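Local coordinates for protein glutamine cyclotransferase (Zymomonas mobilis, PDB 3NOL) that probably catalyses the cyclisation of N-terminal glutamine to pyroglutamate, as a calcium-bound bacterial glutaminyl cyclase with a beta-propeller fold, at residues E216-G229 with F240-I252. Numbering follows the deposited sequence.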
loop_
_atom_site.group_PDB
_atom_site.type_symbol
_atom_site.label_atom_id
_atom_site.label_comp_id
_atom_site.label_asym_id
_atom_site.label_seq_id
_atom_site.Cartn_x
_atom_site.Cartn_y
_atom_site.Cartn_z
ATOM N N GLU A 216 -0.047 -15.072 15.002
ATOM C CA GLU A 216 0.260 -16.128 14.032
ATOM C C GLU A 216 1.543 -15.825 13.209
ATOM O O GLU A 216 1.850 -16.529 12.235
ATOM C CB GLU A 216 -0.952 -16.353 13.097
ATOM C CG GLU A 216 -2.206 -16.909 13.833
ATOM C CD GLU A 216 -3.430 -17.080 12.926
ATOM O OE1 GLU A 216 -3.368 -17.860 11.944
ATOM O OE2 GLU A 216 -4.467 -16.441 13.205
ATOM N N ALA A 217 2.281 -14.786 13.600
ATOM C CA ALA A 217 3.467 -14.331 12.835
ATOM C C ALA A 217 4.798 -14.983 13.246
ATOM O O ALA A 217 5.847 -14.667 12.656
ATOM C CB ALA A 217 3.605 -12.801 12.917
ATOM N N GLY A 218 4.761 -15.875 14.238
ATOM C CA GLY A 218 5.992 -16.377 14.861
ATOM C C GLY A 218 6.652 -15.340 15.776
ATOM O O GLY A 218 6.047 -14.314 16.112
ATOM N N PRO A 219 7.904 -15.602 16.204
ATOM C CA PRO A 219 8.545 -14.686 17.155
ATOM C C PRO A 219 8.579 -13.257 16.604
ATOM O O PRO A 219 8.944 -13.059 15.443
ATOM C CB PRO A 219 9.977 -15.246 17.284
ATOM C CG PRO A 219 9.867 -16.677 16.876
ATOM C CD PRO A 219 8.785 -16.728 15.828
ATOM N N LEU A 220 8.200 -12.281 17.431
ATOM C CA LEU A 220 8.151 -10.878 16.994
ATOM C C LEU A 220 9.431 -10.107 17.286
ATOM O O LEU A 220 10.081 -10.370 18.311
ATOM C CB LEU A 220 6.975 -10.148 17.673
ATOM C CG LEU A 220 5.557 -10.722 17.532
ATOM C CD1 LEU A 220 4.563 -9.865 18.317
ATOM C CD2 LEU A 220 5.138 -10.827 16.044
ATOM N N PRO A 221 9.780 -9.125 16.413
ATOM C CA PRO A 221 10.932 -8.280 16.709
ATOM C C PRO A 221 10.518 -7.266 17.760
ATOM O O PRO A 221 9.320 -7.043 17.983
ATOM C CB PRO A 221 11.197 -7.549 15.379
ATOM C CG PRO A 221 9.834 -7.469 14.712
ATOM C CD PRO A 221 9.094 -8.719 15.163
ATOM N N SER A 222 11.505 -6.653 18.392
ATOM C CA SER A 222 11.260 -5.462 19.162
ATOM C C SER A 222 12.258 -4.420 18.666
ATOM O O SER A 222 13.472 -4.660 18.662
ATOM C CB SER A 222 11.401 -5.725 20.661
ATOM O OG SER A 222 10.954 -4.599 21.401
ATOM N N PRO A 223 11.755 -3.267 18.210
ATOM C CA PRO A 223 10.369 -2.827 18.174
ATOM C C PRO A 223 9.565 -3.426 17.023
ATOM O O PRO A 223 10.137 -4.014 16.102
ATOM C CB PRO A 223 10.502 -1.321 17.952
ATOM C CG PRO A 223 11.728 -1.179 17.182
ATOM C CD PRO A 223 12.668 -2.244 17.665
ATOM N N ILE A 224 8.249 -3.261 17.091
ATOM C CA ILE A 224 7.360 -3.590 15.965
ATOM C C ILE A 224 6.358 -2.440 15.799
ATOM O O ILE A 224 6.074 -1.720 16.756
ATOM C CB ILE A 224 6.664 -4.954 16.151
ATOM C CG1 ILE A 224 6.032 -5.441 14.823
ATOM C CG2 ILE A 224 5.617 -4.887 17.284
ATOM C CD1 ILE A 224 5.653 -6.908 14.835
ATOM N N ASP A 225 5.853 -2.253 14.583
ATOM C CA ASP A 225 5.046 -1.079 14.249
ATOM C C ASP A 225 3.710 -1.583 13.605
ATOM O O ASP A 225 3.310 -2.771 13.785
ATOM C CB ASP A 225 5.898 -0.138 13.362
ATOM C CG ASP A 225 5.439 1.319 13.358
ATOM O OD1 ASP A 225 4.322 1.627 12.933
ATOM O OD2 ASP A 225 6.249 2.200 13.713
ATOM N N VAL A 226 3.023 -0.700 12.886
ATOM C CA VAL A 226 1.610 -0.946 12.549
ATOM C C VAL A 226 1.370 -1.727 11.266
ATOM O O VAL A 226 2.204 -1.742 10.359
ATOM C CB VAL A 226 0.768 0.380 12.480
ATOM C CG1 VAL A 226 0.800 1.106 13.800
ATOM C CG2 VAL A 226 1.247 1.279 11.380
ATOM N N LEU A 227 0.204 -2.368 11.211
ATOM C CA LEU A 227 -0.302 -2.949 9.966
ATOM C C LEU A 227 -0.281 -1.882 8.858
ATOM O O LEU A 227 -0.763 -0.782 9.045
ATOM C CB LEU A 227 -1.739 -3.466 10.174
ATOM C CG LEU A 227 -2.387 -4.106 8.944
ATOM C CD1 LEU A 227 -1.755 -5.498 8.699
ATOM C CD2 LEU A 227 -3.889 -4.239 9.098
ATOM N N ASN A 228 0.290 -2.221 7.700
ATOM C CA ASN A 228 0.380 -1.273 6.578
ATOM C C ASN A 228 1.038 -1.955 5.405
ATOM O O ASN A 228 2.196 -2.403 5.506
ATOM C CB ASN A 228 1.182 0.012 6.911
ATOM C CG ASN A 228 0.959 1.112 5.862
ATOM O OD1 ASN A 228 -0.198 1.545 5.621
ATOM N ND2 ASN A 228 2.051 1.541 5.194
ATOM N N GLY A 229 0.291 -2.056 4.305
ATOM C CA GLY A 229 0.811 -2.650 3.088
ATOM C C GLY A 229 -0.082 -3.785 2.649
ATOM O O GLY A 229 -0.270 -4.777 3.381
ATOM N N PHE A 240 -2.011 -10.182 -0.353
ATOM C CA PHE A 240 -0.875 -10.168 0.570
ATOM C C PHE A 240 -0.998 -8.953 1.478
ATOM O O PHE A 240 -1.239 -7.832 0.996
ATOM C CB PHE A 240 0.452 -10.041 -0.192
ATOM C CG PHE A 240 0.727 -11.164 -1.154
ATOM C CD1 PHE A 240 1.232 -12.385 -0.685
ATOM C CD2 PHE A 240 0.480 -10.998 -2.526
ATOM C CE1 PHE A 240 1.516 -13.414 -1.577
ATOM C CE2 PHE A 240 0.761 -12.032 -3.427
ATOM C CZ PHE A 240 1.275 -13.228 -2.960
ATOM N N VAL A 241 -0.773 -9.165 2.770
ATOM C CA VAL A 241 -0.781 -8.046 3.726
ATOM C C VAL A 241 0.464 -8.105 4.614
ATOM O O VAL A 241 0.956 -9.196 4.952
ATOM C CB VAL A 241 -2.058 -8.034 4.600
ATOM C CG1 VAL A 241 -3.313 -7.765 3.725
ATOM C CG2 VAL A 241 -2.205 -9.359 5.388
ATOM N N THR A 242 0.987 -6.935 4.966
ATOM C CA THR A 242 2.100 -6.864 5.907
ATOM C C THR A 242 1.998 -5.595 6.787
ATOM O O THR A 242 0.943 -4.939 6.860
ATOM C CB THR A 242 3.492 -7.015 5.167
ATOM O OG1 THR A 242 4.557 -7.252 6.118
ATOM C CG2 THR A 242 3.794 -5.780 4.320
ATOM N N GLY A 243 3.085 -5.288 7.487
ATOM C CA GLY A 243 3.121 -4.098 8.316
ATOM C C GLY A 243 4.548 -3.648 8.588
ATOM O O GLY A 243 5.554 -4.346 8.244
ATOM N N LYS A 244 4.643 -2.466 9.196
ATOM C CA LYS A 244 5.959 -1.872 9.441
ATOM C C LYS A 244 6.701 -2.678 10.493
ATOM O O LYS A 244 6.203 -2.827 11.617
ATOM C CB LYS A 244 5.816 -0.415 9.854
ATOM C CG LYS A 244 5.007 0.437 8.833
ATOM C CD LYS A 244 5.205 1.937 9.136
ATOM C CE LYS A 244 4.193 2.860 8.423
ATOM N NZ LYS A 244 4.374 4.317 8.790
ATOM N N LEU A 245 7.880 -3.174 10.105
ATOM C CA LEU A 245 8.770 -4.033 10.938
ATOM C C LEU A 245 8.209 -5.447 11.149
ATOM O O LEU A 245 8.766 -6.241 11.913
ATOM C CB LEU A 245 9.098 -3.372 12.285
ATOM C CG LEU A 245 9.513 -1.892 12.284
ATOM C CD1 LEU A 245 9.773 -1.400 13.719
ATOM C CD2 LEU A 245 10.746 -1.683 11.409
ATOM N N TRP A 246 7.111 -5.761 10.457
ATOM C CA TRP A 246 6.473 -7.056 10.626
ATOM C C TRP A 246 7.397 -8.163 10.096
ATOM O O TRP A 246 8.058 -7.984 9.063
ATOM C CB TRP A 246 5.117 -7.077 9.917
ATOM C CG TRP A 246 4.053 -6.384 10.691
ATOM C CD1 TRP A 246 4.189 -5.286 11.522
ATOM C CD2 TRP A 246 2.686 -6.767 10.755
ATOM N NE1 TRP A 246 2.967 -4.963 12.075
ATOM C CE2 TRP A 246 2.030 -5.861 11.631
ATOM C CE3 TRP A 246 1.944 -7.797 10.169
ATOM C CZ2 TRP A 246 0.661 -5.958 11.921
ATOM C CZ3 TRP A 246 0.586 -7.891 10.464
ATOM C CH2 TRP A 246 -0.039 -6.978 11.329
ATOM N N PRO A 247 7.475 -9.300 10.814
ATOM C CA PRO A 247 8.371 -10.400 10.394
ATOM C C PRO A 247 7.844 -11.258 9.246
ATOM O O PRO A 247 8.561 -12.153 8.775
ATOM C CB PRO A 247 8.474 -11.266 11.664
ATOM C CG PRO A 247 7.113 -11.061 12.337
ATOM C CD PRO A 247 6.779 -9.604 12.089
ATOM N N LYS A 248 6.597 -11.018 8.837
ATOM C CA LYS A 248 5.988 -11.799 7.748
ATOM C C LYS A 248 5.175 -10.933 6.794
ATOM O O LYS A 248 4.671 -9.888 7.194
ATOM C CB LYS A 248 5.044 -12.889 8.304
ATOM C CG LYS A 248 5.659 -13.942 9.252
ATOM C CD LYS A 248 6.724 -14.828 8.590
ATOM C CE LYS A 248 7.206 -15.893 9.601
ATOM N NZ LYS A 248 8.315 -16.739 9.047
ATOM N N VAL A 249 5.040 -11.402 5.545
ATOM C CA VAL A 249 3.956 -11.019 4.654
ATOM C C VAL A 249 3.008 -12.223 4.671
ATOM O O VAL A 249 3.457 -13.365 4.502
ATOM C CB VAL A 249 4.430 -10.797 3.194
ATOM C CG1 VAL A 249 3.244 -10.450 2.277
ATOM C CG2 VAL A 249 5.509 -9.705 3.132
ATOM N N PHE A 250 1.725 -11.968 4.858
ATOM C CA PHE A 250 0.729 -13.040 4.900
ATOM C C PHE A 250 -0.055 -13.046 3.605
ATOM O O PHE A 250 -0.589 -12.011 3.185
ATOM C CB PHE A 250 -0.266 -12.832 6.043
ATOM C CG PHE A 250 0.364 -12.873 7.409
ATOM C CD1 PHE A 250 0.636 -11.694 8.083
ATOM C CD2 PHE A 250 0.706 -14.099 8.003
ATOM C CE1 PHE A 250 1.241 -11.711 9.353
ATOM C CE2 PHE A 250 1.308 -14.140 9.269
ATOM C CZ PHE A 250 1.569 -12.931 9.952
ATOM N N GLU A 251 -0.149 -14.222 2.996
ATOM C CA GLU A 251 -1.089 -14.436 1.910
ATOM C C GLU A 251 -2.376 -14.928 2.572
ATOM O O GLU A 251 -2.366 -15.956 3.279
ATOM C CB GLU A 251 -0.532 -15.475 0.941
ATOM C CG GLU A 251 -1.498 -15.834 -0.158
ATOM C CD GLU A 251 -0.964 -16.933 -1.084
ATOM O OE1 GLU A 251 -1.777 -17.457 -1.872
ATOM O OE2 GLU A 251 0.242 -17.253 -1.022
ATOM N N ILE A 252 -3.455 -14.178 2.372
ATOM C CA ILE A 252 -4.720 -14.448 3.086
ATOM C C ILE A 252 -5.915 -14.599 2.160
ATOM O O ILE A 252 -5.993 -13.961 1.106
ATOM C CB ILE A 252 -5.069 -13.350 4.135
ATOM C CG1 ILE A 252 -5.206 -11.953 3.471
ATOM C CG2 ILE A 252 -4.079 -13.347 5.287
ATOM C CD1 ILE A 252 -5.824 -10.890 4.439
HETATM O O HOH W 1 3.494 3.964 11.563
HETATM O O HOH W 2 -1.740 -4.413 5.669
#
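Leu227 and Gly243 face each other as an antiparallel non-hydrogen-bonded pair, and the short strands 227-229 and 240-243 run at 126° to one another. Backbone bonds on either side of the pair link Asn228 N to Thr242 O and Lys244 N to Val226 O; beyond them Thr242 N donates to Gly229 O. A type II turn from Gly243 to Trp246 brings the indole back against residues 224-227. Trp246 NE1 donates to Asp225 O at 2.8 Å. The oxygen lies in the ring plane, but the N-H comes from above the carbonyl plane. Gly243 CA sits 3.4 Å above one ring face, where a side chain would clash with the ring. Leu227 CG is anti to the backbone N (chi1 -180°), and with chi2 at 74° CD1 comes 3.5 Å from Trp246 CH2. Ile224 CG1 packs near Trp246 CD1. Replacing this tryptophan by alanine is likely to open a gap beside Ile224 and Leu227 and leave Asp225 O without its indole donor. Asp225 and Lys244 run side by side, and a water joins OD1 to NZ; the lysine also forms a salt bridge with Glu46. Further along, Ala217 CB meets the edge of the Phe250 ring, 3.6 Å from CZ, and touches Pro247. The strands form a beta hairpin at the edge of a propeller sheet, with the 216-226 loop folded over the connection from 243 to 248.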